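Long-range contacts in kinesin-like protein (Caenorhabditis elegans, PDB 5X3E), which is a kinesin-6 motor protein, ZEN-4, whose motor domain probably couples ATP binding and hydrolysis to work on microtubules: residues A[146-151]-A[204-209]; A[103-108]-A[327-332]; A[223-228]-A[350-355]. One frame throughout, in Å; residues are numbered along the deposited sequence.

Contact 1: residues A[146-151]-A[204-209]. With SO4 (sulfate ion), chain T.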
# COMPACT_ATOMS: atom_id res chain seq x y z
N LEU A 146 -3.52 -10.05 -0.78
CA LEU A 146 -2.60 -11.08 -1.27
C LEU A 146 -3.35 -12.36 -1.63
O LEU A 146 -3.05 -12.98 -2.66
CB LEU A 146 -1.53 -11.38 -0.21
CG LEU A 146 -0.50 -10.30 0.08
CD1 LEU A 146 0.29 -10.66 1.35
CD2 LEU A 146 0.43 -10.11 -1.12
N ASP A 147 -4.30 -12.77 -0.79
CA ASP A 147 -5.12 -13.94 -1.09
C ASP A 147 -5.83 -13.79 -2.43
O ASP A 147 -5.71 -14.65 -3.31
CB ASP A 147 -6.14 -14.17 0.02
CG ASP A 147 -5.54 -14.78 1.26
OD1 ASP A 147 -4.55 -15.54 1.14
OD2 ASP A 147 -6.07 -14.51 2.37
N VAL A 148 -6.56 -12.69 -2.60
CA VAL A 148 -7.39 -12.52 -3.78
C VAL A 148 -6.54 -12.39 -5.04
O VAL A 148 -6.90 -12.92 -6.10
CB VAL A 148 -8.32 -11.31 -3.59
CG1 VAL A 148 -9.01 -10.95 -4.88
CG2 VAL A 148 -9.34 -11.62 -2.51
N ILE A 149 -5.41 -11.68 -4.96
CA ILE A 149 -4.50 -11.59 -6.10
C ILE A 149 -4.08 -12.98 -6.56
O ILE A 149 -4.25 -13.34 -7.73
CB ILE A 149 -3.27 -10.72 -5.75
CG1 ILE A 149 -3.64 -9.24 -5.71
CG2 ILE A 149 -2.14 -10.94 -6.76
CD1 ILE A 149 -2.58 -8.38 -5.06
N PHE A 150 -3.55 -13.79 -5.64
CA PHE A 150 -3.10 -15.12 -6.02
C PHE A 150 -4.25 -16.02 -6.44
O PHE A 150 -4.05 -16.93 -7.25
CB PHE A 150 -2.31 -15.75 -4.87
CG PHE A 150 -0.90 -15.27 -4.79
CD1 PHE A 150 0.09 -15.87 -5.55
CD2 PHE A 150 -0.57 -14.21 -3.97
CE1 PHE A 150 1.39 -15.42 -5.48
CE2 PHE A 150 0.73 -13.76 -3.90
CZ PHE A 150 1.71 -14.37 -4.66
N ASN A 151 -5.45 -15.78 -5.91
CA ASN A 151 -6.62 -16.52 -6.38
C ASN A 151 -7.00 -16.13 -7.81
O ASN A 151 -7.49 -16.97 -8.57
CB ASN A 151 -7.82 -16.27 -5.45
CG ASN A 151 -7.59 -16.83 -4.07
OD1 ASN A 151 -6.71 -17.65 -3.86
ND2 ASN A 151 -8.41 -16.38 -3.11
N ILE A 204 -12.26 -15.47 -2.27
CA ILE A 204 -12.73 -14.67 -3.40
C ILE A 204 -11.78 -14.81 -4.58
O ILE A 204 -10.56 -14.69 -4.43
CB ILE A 204 -12.88 -13.20 -2.98
CG1 ILE A 204 -14.05 -13.01 -2.01
CG2 ILE A 204 -13.07 -12.31 -4.19
CD1 ILE A 204 -14.26 -11.57 -1.59
N LYS A 205 -12.35 -15.05 -5.76
CA LYS A 205 -11.60 -15.04 -7.02
C LYS A 205 -12.23 -14.00 -7.93
O LYS A 205 -13.41 -14.10 -8.28
CB LYS A 205 -11.59 -16.41 -7.70
CG LYS A 205 -11.09 -17.54 -6.80
CD LYS A 205 -10.32 -18.58 -7.60
CE LYS A 205 -9.61 -19.56 -6.68
NZ LYS A 205 -8.50 -20.29 -7.36
N LEU A 206 -11.44 -12.99 -8.30
CA LEU A 206 -11.88 -11.97 -9.24
C LEU A 206 -11.48 -12.37 -10.66
O LEU A 206 -10.50 -13.09 -10.87
CB LEU A 206 -11.26 -10.61 -8.90
CG LEU A 206 -11.49 -10.09 -7.47
CD1 LEU A 206 -10.80 -8.75 -7.30
CD2 LEU A 206 -12.98 -9.99 -7.18
N SER A 207 -12.25 -11.90 -11.62
CA SER A 207 -11.92 -12.12 -13.02
C SER A 207 -11.31 -10.85 -13.61
O SER A 207 -11.47 -9.75 -13.08
CB SER A 207 -13.16 -12.51 -13.82
OG SER A 207 -14.04 -11.41 -13.90
N GLY A 208 -10.61 -11.02 -14.73
CA GLY A 208 -10.02 -9.89 -15.41
C GLY A 208 -8.57 -10.09 -15.78
O GLY A 208 -7.98 -9.27 -16.49
N TYR A 209 -7.98 -11.19 -15.31
CA TYR A 209 -6.61 -11.49 -15.69
C TYR A 209 -6.52 -11.82 -17.17
O TYR A 209 -7.40 -12.49 -17.73
CB TYR A 209 -6.05 -12.65 -14.86
CG TYR A 209 -4.62 -12.96 -15.23
CD1 TYR A 209 -4.31 -13.97 -16.14
CD2 TYR A 209 -3.57 -12.23 -14.69
CE1 TYR A 209 -3.00 -14.24 -16.49
CE2 TYR A 209 -2.26 -12.49 -15.04
CZ TYR A 209 -1.98 -13.49 -15.93
OH TYR A 209 -0.67 -13.75 -16.27
S SO4 T . -15.71 -10.27 -10.29
O1 SO4 T . -15.85 -11.37 -9.34
O2 SO4 T . -16.84 -10.30 -11.22
O3 SO4 T . -15.70 -8.99 -9.58
O4 SO4 T . -14.47 -10.43 -11.04

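Contact 2: residues A[103-108]-A[327-332]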
# COMPACT_ATOMS: atom_id res chain seq x y z
N ASP A 103 -11.62 -3.13 -6.19
CA ASP A 103 -11.43 -2.37 -7.43
C ASP A 103 -9.96 -2.07 -7.69
O ASP A 103 -9.56 -1.88 -8.85
CB ASP A 103 -12.25 -1.07 -7.39
CG ASP A 103 -11.79 -0.10 -6.32
OD1 ASP A 103 -12.04 1.11 -6.46
OD2 ASP A 103 -11.15 -0.55 -5.33
N LEU A 104 -9.13 -2.01 -6.64
CA LEU A 104 -7.70 -1.85 -6.86
C LEU A 104 -7.09 -3.12 -7.42
O LEU A 104 -6.21 -3.07 -8.29
CB LEU A 104 -7.00 -1.45 -5.56
CG LEU A 104 -7.60 -0.27 -4.80
CD1 LEU A 104 -6.71 0.14 -3.63
CD2 LEU A 104 -7.88 0.90 -5.73
N ILE A 105 -7.54 -4.28 -6.94
CA ILE A 105 -7.05 -5.54 -7.49
C ILE A 105 -7.50 -5.70 -8.94
O ILE A 105 -6.74 -6.15 -9.80
CB ILE A 105 -7.49 -6.73 -6.63
CG1 ILE A 105 -6.95 -6.60 -5.21
CG2 ILE A 105 -7.03 -8.02 -7.28
CD1 ILE A 105 -7.56 -7.60 -4.23
N LEU A 106 -8.75 -5.32 -9.23
CA LEU A 106 -9.20 -5.32 -10.61
C LEU A 106 -8.33 -4.41 -11.47
O LEU A 106 -8.02 -4.74 -12.62
CB LEU A 106 -10.67 -4.91 -10.69
CG LEU A 106 -11.67 -5.90 -10.08
CD1 LEU A 106 -13.08 -5.32 -10.07
CD2 LEU A 106 -11.63 -7.23 -10.82
N ASN A 107 -7.92 -3.26 -10.92
CA ASN A 107 -6.96 -2.41 -11.61
C ASN A 107 -5.66 -3.16 -11.88
O ASN A 107 -5.15 -3.15 -13.01
CB ASN A 107 -6.68 -1.15 -10.78
CG ASN A 107 -7.50 0.03 -11.23
OD1 ASN A 107 -7.81 0.17 -12.42
ND2 ASN A 107 -7.85 0.90 -10.29
N LEU A 108 -5.13 -3.84 -10.85
CA LEU A 108 -3.87 -4.57 -11.00
C LEU A 108 -3.95 -5.58 -12.14
O LEU A 108 -3.00 -5.72 -12.92
CB LEU A 108 -3.52 -5.27 -9.69
CG LEU A 108 -2.18 -6.00 -9.62
CD1 LEU A 108 -1.05 -5.01 -9.51
CD2 LEU A 108 -2.16 -6.97 -8.44
N SER A 327 2.50 -3.98 -13.22
CA SER A 327 1.52 -3.16 -12.52
C SER A 327 1.71 -3.31 -11.02
O SER A 327 2.24 -4.32 -10.54
CB SER A 327 0.08 -3.54 -12.92
OG SER A 327 -0.20 -4.90 -12.63
N GLN A 328 1.27 -2.30 -10.27
CA GLN A 328 1.53 -2.20 -8.84
C GLN A 328 0.26 -2.00 -8.05
O GLN A 328 -0.61 -1.21 -8.43
CB GLN A 328 2.45 -1.03 -8.50
CG GLN A 328 3.86 -1.16 -8.94
CD GLN A 328 4.71 -0.06 -8.35
OE1 GLN A 328 4.19 0.88 -7.73
NE2 GLN A 328 6.02 -0.17 -8.52
N LEU A 329 0.17 -2.68 -6.91
CA LEU A 329 -0.77 -2.34 -5.86
C LEU A 329 0.05 -2.03 -4.62
O LEU A 329 0.76 -2.89 -4.11
CB LEU A 329 -1.77 -3.47 -5.60
CG LEU A 329 -3.11 -3.08 -4.95
CD1 LEU A 329 -4.11 -4.21 -5.07
CD2 LEU A 329 -2.93 -2.71 -3.50
N CYS A 330 -0.04 -0.79 -4.16
CA CYS A 330 0.82 -0.28 -3.10
C CYS A 330 -0.03 0.05 -1.88
O CYS A 330 -0.95 0.87 -1.96
CB CYS A 330 1.59 0.95 -3.59
SG CYS A 330 2.62 1.67 -2.33
N LEU A 331 0.30 -0.57 -0.75
CA LEU A 331 -0.43 -0.42 0.50
C LEU A 331 0.48 0.26 1.51
O LEU A 331 1.55 -0.26 1.83
CB LEU A 331 -0.89 -1.79 1.03
CG LEU A 331 -1.81 -2.58 0.10
CD1 LEU A 331 -1.92 -4.01 0.58
CD2 LEU A 331 -3.18 -1.93 0.02
N VAL A 332 0.06 1.42 2.01
CA VAL A 332 0.90 2.28 2.84
C VAL A 332 0.22 2.46 4.18
O VAL A 332 -0.93 2.92 4.25
CB VAL A 332 1.15 3.64 2.17
CG1 VAL A 332 2.03 4.51 3.06
CG2 VAL A 332 1.76 3.44 0.80

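Contact 3: residues A[223-228]-A[350-355]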
# COMPACT_ATOMS: atom_id res chain seq x y z
N GLU A 223 10.34 1.16 4.31
CA GLU A 223 9.95 2.00 5.43
C GLU A 223 10.52 3.40 5.23
O GLU A 223 11.69 3.55 4.89
CB GLU A 223 10.45 1.42 6.76
CG GLU A 223 10.11 2.25 7.98
CD GLU A 223 10.78 1.72 9.23
OE1 GLU A 223 11.95 1.30 9.14
OE2 GLU A 223 10.13 1.72 10.30
N ILE A 224 9.69 4.41 5.46
CA ILE A 224 10.14 5.80 5.44
C ILE A 224 10.08 6.31 6.88
O ILE A 224 8.99 6.48 7.44
CB ILE A 224 9.29 6.67 4.50
CG1 ILE A 224 9.49 6.22 3.06
CG2 ILE A 224 9.65 8.13 4.66
CD1 ILE A 224 8.53 6.86 2.09
N TYR A 225 11.25 6.51 7.48
CA TYR A 225 11.34 6.90 8.88
C TYR A 225 12.33 8.05 9.01
O TYR A 225 13.50 7.91 8.64
CB TYR A 225 11.78 5.71 9.74
CG TYR A 225 12.09 6.06 11.17
CD1 TYR A 225 11.09 6.48 12.03
CD2 TYR A 225 13.38 5.97 11.66
CE1 TYR A 225 11.36 6.80 13.34
CE2 TYR A 225 13.67 6.29 12.97
CZ TYR A 225 12.66 6.71 13.80
OH TYR A 225 12.94 7.03 15.11
N ASN A 226 11.87 9.18 9.56
CA ASN A 226 12.71 10.36 9.78
C ASN A 226 13.32 10.87 8.47
O ASN A 226 14.52 11.13 8.39
CB ASN A 226 13.79 10.09 10.82
CG ASN A 226 14.24 11.34 11.55
OD1 ASN A 226 14.17 12.45 11.01
ND2 ASN A 226 14.70 11.18 12.78
N ASN A 227 12.48 11.00 7.45
CA ASN A 227 12.86 11.47 6.11
C ASN A 227 13.95 10.62 5.46
O ASN A 227 14.58 11.04 4.49
CB ASN A 227 13.28 12.94 6.13
CG ASN A 227 12.86 13.68 4.87
OD1 ASN A 227 11.75 13.48 4.37
ND2 ASN A 227 13.75 14.52 4.35
N TYR A 228 14.19 9.42 5.99
CA TYR A 228 15.11 8.46 5.40
C TYR A 228 14.33 7.22 4.99
O TYR A 228 13.32 6.87 5.61
CB TYR A 228 16.23 8.09 6.36
CG TYR A 228 17.25 9.19 6.58
CD1 TYR A 228 17.78 9.89 5.51
CD2 TYR A 228 17.67 9.52 7.86
CE1 TYR A 228 18.72 10.90 5.70
CE2 TYR A 228 18.60 10.53 8.06
CZ TYR A 228 19.12 11.21 6.98
OH TYR A 228 20.05 12.21 7.18
N LEU A 350 12.40 14.57 18.64
CA LEU A 350 11.82 15.82 18.14
C LEU A 350 11.85 15.89 16.62
O LEU A 350 10.83 16.22 15.99
CB LEU A 350 12.56 17.02 18.75
CG LEU A 350 12.39 17.26 20.25
CD1 LEU A 350 13.34 16.40 21.09
CD2 LEU A 350 12.56 18.74 20.59
N ALA A 351 13.00 15.59 16.01
CA ALA A 351 13.07 15.57 14.55
C ALA A 351 12.15 14.51 13.97
O ALA A 351 11.62 14.68 12.86
CB ALA A 351 14.51 15.33 14.09
N GLU A 352 11.94 13.41 14.70
CA GLU A 352 11.06 12.34 14.24
C GLU A 352 9.62 12.85 14.10
O GLU A 352 8.97 12.61 13.08
CB GLU A 352 11.13 11.16 15.22
CG GLU A 352 10.19 10.01 14.91
CD GLU A 352 10.27 8.90 15.95
OE1 GLU A 352 9.21 8.41 16.39
OE2 GLU A 352 11.40 8.54 16.34
N ALA A 353 9.12 13.56 15.12
CA ALA A 353 7.77 14.09 15.04
C ALA A 353 7.64 15.20 14.00
O ALA A 353 6.60 15.31 13.34
CB ALA A 353 7.32 14.60 16.41
N ASN A 354 8.69 16.01 13.81
CA ASN A 354 8.62 17.06 12.79
C ASN A 354 8.62 16.48 11.38
O ASN A 354 7.94 17.01 10.49
CB ASN A 354 9.75 18.07 12.98
CG ASN A 354 9.62 18.86 14.28
OD1 ASN A 354 8.78 19.75 14.40
ND2 ASN A 354 10.46 18.53 15.25
N SER A 355 9.39 15.42 11.15
CA SER A 355 9.35 14.77 9.85
C SER A 355 7.97 14.18 9.57
O SER A 355 7.46 14.29 8.45
CB SER A 355 10.43 13.69 9.76
OG SER A 355 11.72 14.27 9.86

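Contact 1: residues A[146-151]-A[204-209]
A hydrogen bond from N151, the two methyls of V148 and the aliphatic chain of K205 join helix 141-152 of the kinesin motor domain, probably the later part of the helix after the P-loop, to segment 204-209. At the last turn of the helix N151 gives an N-H from ND2 to the carbonyl O of I204 (3.0 Å, N-H...O angle 159°). The acceptor lies almost in the amide plane of N151, whereas ND2 stands 43° above the carbonyl plane of I204. With CG anti to its own carbonyl carbon, N151 brings the amide out toward the loop; the same ND2 is hydrogen-bonded as well to E202 O, its stronger partner, so one amide nitrogen grips two backbone carbonyls. One turn back, V148 divides its two methyls. CG2 lies alongside I204, 3.9 Å from I204 CB; CG1, anti to the backbone N (chi1 170°), crosses obliquely to L206 and meets its CG at 3.7 Å. K205 lays its aliphatic chain over the helix end: K205 CG is 3.8 Å from N151 CB, and K205 CD is 3.4 Å from N151 O. Beyond L206 the loop turns to a sulfate ion, probably from the crystallisation liquor. S207 N points nearly straight at O4 of the ion (2.7 Å), and S207 OG donates to that same O4 from 3.1 Å. In the second shell, S152 OG bonds to both V148 O and L206 N, while D147 takes E202 N with OD2 and pairs with R199 and S267 through OD1. Backbone polar groups at I204 and L206 are thus met by N151 and S152, while V148 and K205 add apolar contact.

Contact 2: residues A[103-108]-A[327-332]
The axis of helix segment 103-108 runs nearly antiparallel to that of strand segment 327-332, at 154° and 8.2 Å at closest approach; they belong to helix 93-109 and strand 325-333, the helix being one of those covering the central sheet of the kinesin motor domain, a P-loop NTPase fold. In this family that strand leads into switch II, and its neighbour in the sheet, the parallel strand 114-119, follows the helix in the chain. L329 projects from the strand toward the helix with CG anti to the backbone N. Its CD1 does the touching, crossing obliquely to I105 CG1 at 3.7 Å and lying 4.0 Å from L104 CB, so one methyl rests at the bases of two successive helix residues. A turn later L108 also has CG anti to the backbone N (chi1 -176°), which swings CD1 down onto the strand, 3.6 Å from Q328 C. L104 goes on to pack against L116 of strand 114-119 and R406 of strand 404-411, and its carbonyl O accepts from S114 OG. L108 O, in the last turn of the helix, has a polar partner in this buried contact. S327 holds OG between its backbone N and carbonyl carbon (chi1 59°), from where OG donates to L108 O over 2.9 Å, in the carbonyl plane and on a lone pair.

Contact 3: residues A[223-228]-A[350-355]
Strand 213-225 turns back into strand 228-231 in a beta hairpin with a two-residue loop, a type I' turn from Y225 to Y228, which abuts the first modelled turns of helix 350-375, whose place after switch II is consistent with the switch II helix of kinesins. E223 and I224 stay within the sheet, E223 bonding S295 through OE2 and I224 packing on helix 390-394. Y225 is the first to cross. Its ring, with CG anti to the backbone N (chi1 172°), reaches over to the helix, and OH donates to E352 OE2 at 2.5 Å. The oxygen sits at the ring edge, near the ring plane, but the carboxylate is turned 63° from the ring and is met from above its own plane. E352 arrives with its chain extended, CG also anti to the backbone N, and its other oxygen, OE1, forms a salt bridge with R294 NE. K290 adds a cation-pi contact to the Y225 ring, so the tyrosine and the glutamate are held among positive charges that would be expected to keep E352 ionised. N226 and N227 form the corner in the left-handed helical region that a type I' turn requires. N226 CB lies above the rim of one face of the Y225 ring, and the amide faces the helix: ND2 comes only to 4.0 Å from E352 N, while OD1 lies nearer the hydroxyl of S355. N227 adds a looser touch, its backbone N standing 4.1 Å from S355 CB. At Y228 the chain leaves the helix and closes the hairpin, its N bonding Y225 O. On the helix side, S355 points its CB at the turn and places OG 3.3 Å from N226 OD1 and 3.0 Å from A351 O.

In the fold
Following the chain, segment 103-108 opens contact 2 and 146-151 opens contact 1, which closes at 204-209 and so nests inside the larger loop. Segment 223-228 then opens contact 3 before 327-332 closes contact 2, so these two cross; 350-355 closes contact 3. Contacts 1 and 2 touch where I149 meets L108 and S207 O meets L106, so that helix 141-152, helix 93-109 and the loop of 204-209 pack on one another beside the sheet. Contact 3 lies across the chain's centre from contact 1, about 36 Å away between centres. Strand 325-333 and helix 350-375 follow each other in the chain and both reach the same sheet, linking contacts 2 and 3, which do not touch.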